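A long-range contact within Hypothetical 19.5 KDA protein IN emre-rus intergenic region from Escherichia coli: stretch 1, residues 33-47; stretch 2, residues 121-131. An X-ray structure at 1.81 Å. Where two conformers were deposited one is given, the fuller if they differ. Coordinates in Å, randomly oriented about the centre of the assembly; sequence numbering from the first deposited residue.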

# COMPACT_ATOMS: atom_id res chain seq x y z
N SER A 33 1.40 -2.56 19.97
CA SER A 33 2.23 -1.43 19.55
C SER A 33 3.10 -1.01 20.73
O SER A 33 2.64 -1.05 21.86
CB SER A 33 1.35 -0.27 19.16
OG SER A 33 0.43 0.15 20.16
N PRO A 34 4.35 -0.67 20.46
CA PRO A 34 5.20 -0.13 21.54
C PRO A 34 4.85 1.29 21.92
O PRO A 34 4.28 2.09 21.15
CB PRO A 34 6.57 -0.22 20.85
CG PRO A 34 6.24 0.19 19.44
CD PRO A 34 5.01 -0.66 19.12
N SER A 35 5.21 1.70 23.17
CA SER A 35 4.98 3.07 23.57
C SER A 35 5.97 3.96 22.78
O SER A 35 6.99 3.50 22.31
CB SER A 35 5.22 3.35 25.07
OG SER A 35 6.60 3.11 25.36
N LEU A 36 5.64 5.22 22.68
CA LEU A 36 6.42 6.27 22.02
C LEU A 36 6.20 7.59 22.76
O LEU A 36 5.08 7.98 23.10
CB LEU A 36 5.97 6.51 20.55
CG LEU A 36 6.13 5.28 19.64
CD1 LEU A 36 5.34 5.40 18.33
CD2 LEU A 36 7.59 4.99 19.32
N THR A 37 7.30 8.30 23.02
CA THR A 37 7.16 9.61 23.67
C THR A 37 8.00 10.62 22.82
O THR A 37 9.18 10.35 22.68
CB THR A 37 7.79 9.61 25.08
OG1 THR A 37 7.24 8.51 25.83
CG2 THR A 37 7.51 10.94 25.81
N TRP A 38 7.36 11.64 22.40
CA TRP A 38 8.10 12.63 21.59
C TRP A 38 8.30 13.96 22.30
O TRP A 38 7.50 14.38 23.15
CB TRP A 38 7.38 12.78 20.26
CG TRP A 38 5.92 13.05 20.26
CD1 TRP A 38 5.31 14.26 20.18
CD2 TRP A 38 4.85 12.08 20.27
NE1 TRP A 38 3.95 14.14 20.12
CE2 TRP A 38 3.65 12.78 20.17
CE3 TRP A 38 4.82 10.67 20.32
CZ2 TRP A 38 2.37 12.18 20.16
CZ3 TRP A 38 3.55 10.07 20.31
CH2 TRP A 38 2.34 10.81 20.23
N SER A 39 9.31 14.67 21.81
CA SER A 39 9.65 15.97 22.40
C SER A 39 10.25 16.86 21.33
O SER A 39 10.46 16.47 20.16
CB SER A 39 10.66 15.77 23.53
OG SER A 39 11.94 15.47 22.92
N GLY A 40 10.57 18.10 21.72
CA GLY A 40 11.10 19.00 20.67
C GLY A 40 9.93 19.37 19.78
O GLY A 40 10.17 19.76 18.63
N VAL A 41 8.68 19.36 20.22
CA VAL A 41 7.63 19.67 19.28
C VAL A 41 7.86 21.06 18.66
O VAL A 41 8.09 22.04 19.35
CB VAL A 41 6.17 19.45 19.59
CG1 VAL A 41 5.97 18.47 20.74
CG2 VAL A 41 5.28 20.66 19.67
N PRO A 42 7.72 21.10 17.34
CA PRO A 42 7.99 22.32 16.61
C PRO A 42 6.88 23.32 16.69
O PRO A 42 5.65 23.09 16.81
CB PRO A 42 8.29 21.86 15.19
CG PRO A 42 7.73 20.50 15.06
CD PRO A 42 7.47 19.94 16.44
N GLU A 43 7.34 24.58 16.62
CA GLU A 43 6.42 25.71 16.61
C GLU A 43 5.58 25.50 15.36
O GLU A 43 6.07 24.99 14.34
CB GLU A 43 7.20 27.04 16.67
CG GLU A 43 8.16 27.12 17.86
CD GLU A 43 8.98 28.39 17.93
OE1 GLU A 43 10.11 28.40 17.41
OE2 GLU A 43 8.51 29.40 18.50
N GLY A 44 4.29 25.72 15.43
CA GLY A 44 3.30 25.50 14.43
C GLY A 44 2.56 24.16 14.53
O GLY A 44 1.51 24.04 13.87
N THR A 45 2.99 23.22 15.37
CA THR A 45 2.26 21.92 15.41
C THR A 45 0.82 21.96 15.82
O THR A 45 0.41 22.53 16.83
CB THR A 45 3.04 20.96 16.32
OG1 THR A 45 4.41 20.81 15.95
CG2 THR A 45 2.38 19.58 16.31
N LYS A 46 -0.14 21.36 15.09
CA LYS A 46 -1.55 21.35 15.39
C LYS A 46 -2.18 19.95 15.53
O LYS A 46 -3.38 19.77 15.77
CB LYS A 46 -2.35 22.12 14.33
CG LYS A 46 -1.51 23.18 13.66
CD LYS A 46 -2.19 24.39 13.10
CE LYS A 46 -1.95 25.64 13.95
NZ LYS A 46 -3.20 26.48 13.79
N SER A 47 -1.36 18.95 15.35
CA SER A 47 -1.70 17.56 15.55
C SER A 47 -0.46 16.68 15.27
O SER A 47 0.56 17.11 14.71
CB SER A 47 -2.88 17.02 14.78
OG SER A 47 -2.57 16.94 13.39
N GLN A 121 10.23 1.09 10.23
CA GLN A 121 10.35 2.52 10.55
C GLN A 121 9.14 2.97 11.34
O GLN A 121 8.00 3.06 10.84
CB GLN A 121 10.50 3.37 9.29
CG GLN A 121 11.48 2.89 8.26
CD GLN A 121 11.51 3.34 6.83
OE1 GLN A 121 12.59 3.40 6.18
NE2 GLN A 121 10.45 3.68 6.12
N PHE A 122 9.37 3.29 12.62
CA PHE A 122 8.34 3.82 13.52
C PHE A 122 8.58 5.33 13.48
O PHE A 122 9.61 5.80 14.00
CB PHE A 122 8.47 3.32 14.96
CG PHE A 122 8.01 1.90 15.17
CD1 PHE A 122 8.73 0.82 14.66
CD2 PHE A 122 6.85 1.70 15.89
CE1 PHE A 122 8.24 -0.48 14.87
CE2 PHE A 122 6.36 0.41 16.10
CZ PHE A 122 7.09 -0.66 15.60
N LYS A 123 7.64 6.05 12.92
CA LYS A 123 7.84 7.47 12.70
C LYS A 123 6.73 8.34 13.25
O LYS A 123 5.54 8.11 13.10
CB LYS A 123 7.89 7.61 11.15
CG LYS A 123 8.05 9.04 10.59
CD LYS A 123 8.60 8.79 9.17
CE LYS A 123 8.59 10.01 8.28
NZ LYS A 123 8.90 9.58 6.86
N VAL A 124 7.12 9.40 14.01
CA VAL A 124 6.14 10.34 14.50
C VAL A 124 6.21 11.62 13.66
O VAL A 124 7.31 12.08 13.35
CB VAL A 124 6.44 10.73 15.99
CG1 VAL A 124 5.25 11.55 16.44
CG2 VAL A 124 6.58 9.43 16.78
N TRP A 125 5.09 12.19 13.31
CA TRP A 125 4.92 13.36 12.50
C TRP A 125 4.27 14.51 13.26
O TRP A 125 3.23 14.31 13.88
CB TRP A 125 3.97 13.13 11.30
CG TRP A 125 4.30 11.91 10.48
CD1 TRP A 125 4.29 10.61 10.90
CD2 TRP A 125 4.62 11.88 9.08
NE1 TRP A 125 4.65 9.75 9.87
CE2 TRP A 125 4.80 10.52 8.74
CE3 TRP A 125 4.74 12.88 8.12
CZ2 TRP A 125 5.12 10.14 7.43
CZ3 TRP A 125 5.08 12.49 6.83
CH2 TRP A 125 5.24 11.15 6.51
N ALA A 126 4.85 15.69 13.13
CA ALA A 126 4.31 16.94 13.66
C ALA A 126 3.66 17.63 12.46
O ALA A 126 4.35 17.90 11.46
CB ALA A 126 5.34 17.90 14.22
N LEU A 127 2.36 17.83 12.51
CA LEU A 127 1.69 18.40 11.35
C LEU A 127 1.15 19.81 11.58
O LEU A 127 0.70 20.17 12.68
CB LEU A 127 0.53 17.47 10.98
CG LEU A 127 0.90 15.98 10.87
CD1 LEU A 127 -0.36 15.15 10.87
CD2 LEU A 127 1.78 15.73 9.66
N LYS A 128 1.06 20.54 10.46
CA LYS A 128 0.55 21.90 10.47
C LYS A 128 -0.95 22.01 10.39
O LYS A 128 -1.47 23.13 10.27
CB LYS A 128 1.15 22.70 9.30
CG LYS A 128 0.56 22.36 7.93
CD LYS A 128 1.35 23.09 6.85
CE LYS A 128 1.16 22.48 5.47
NZ LYS A 128 2.35 22.75 4.60
N THR A 129 -1.72 20.94 10.49
CA THR A 129 -3.15 20.96 10.45
C THR A 129 -3.75 20.22 11.65
O THR A 129 -3.10 19.29 12.12
CB THR A 129 -3.74 20.21 9.23
OG1 THR A 129 -2.83 20.37 8.14
CG2 THR A 129 -5.12 20.76 8.95
N GLU A 130 -4.90 20.66 12.13
CA GLU A 130 -5.53 19.99 13.26
C GLU A 130 -6.17 18.66 12.88
O GLU A 130 -6.19 17.75 13.72
CB GLU A 130 -6.60 20.88 13.90
CG GLU A 130 -7.60 20.14 14.77
CD GLU A 130 -8.74 21.00 15.28
OE1 GLU A 130 -8.46 21.85 16.16
OE2 GLU A 130 -9.87 20.81 14.80
N LYS A 131 -6.84 18.55 11.75
CA LYS A 131 -7.54 17.34 11.38
C LYS A 131 -7.33 16.99 9.91
O LYS A 131 -7.47 17.90 9.09
CB LYS A 131 -9.06 17.45 11.53
CG LYS A 131 -9.69 17.36 12.89
CD LYS A 131 -9.65 15.99 13.54
CE LYS A 131 -10.22 16.09 14.96
NZ LYS A 131 -10.71 14.80 15.48

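Stretch 2 runs as a strand from Gln121 to Leu127, whereas stretch 1 has a short strand, Leu36 to Ser39, followed by loop. The two strands are not hydrogen-bonded to each other: the CA atoms of Trp38 and Val124 lie 7.7 Å apart, a gap filled by side chains. Beyond Ser39 the backbones converge, and the CA atoms of Lys46 and Glu130 are 4.7 Å apart. A type II turn from Pro42 to Thr45 precedes this approach, closed by Thr45 N to Pro42 O at 3.0 Å. Gly44 suits its third position, since phi/psi of 96/-10° would jam a CB against the preceding carbonyl oxygen.

Two nearly linear backbone hydrogen bonds then join the stretches: Lys46 N to Leu127 O (2.8 Å, 174°) and Leu127 N to Ser47 O (2.9 Å, 169°). Glu130 CA also approaches Lys46 O at 3.3 Å, with an angle of 165° at the hydrogen, consistent with a CA-H...O contact.

The side chains between the strands are apolar. Phe122 and Val124 alternate with Lys123, whose CB points away, so both bulky groups face stretch 1. Pro34 CG meets Phe122 CE2 obliquely at 3.3 Å. Val124 CG1 sits over one face of Trp38, 4.2 Å from the six-membered ring centroid and 22° off its normal, a CH-pi arrangement; its CG2 lies 4.5 Å from Leu36 CD1. Farther along, the small Ala126 admits Pro42, with CB 3.6 Å from Pro42 CG.

Polar side chains serve the converging end. Thr45 OG1 donates to Pro42 O (2.7 Å), reinforcing the turn. Buried Ser47, with chi1 at 70° (p), donates from OG to Thr129 O at 2.7 Å, satisfying its hydroxyl. Altogether the contact buries 643 Å², summed over both stretches.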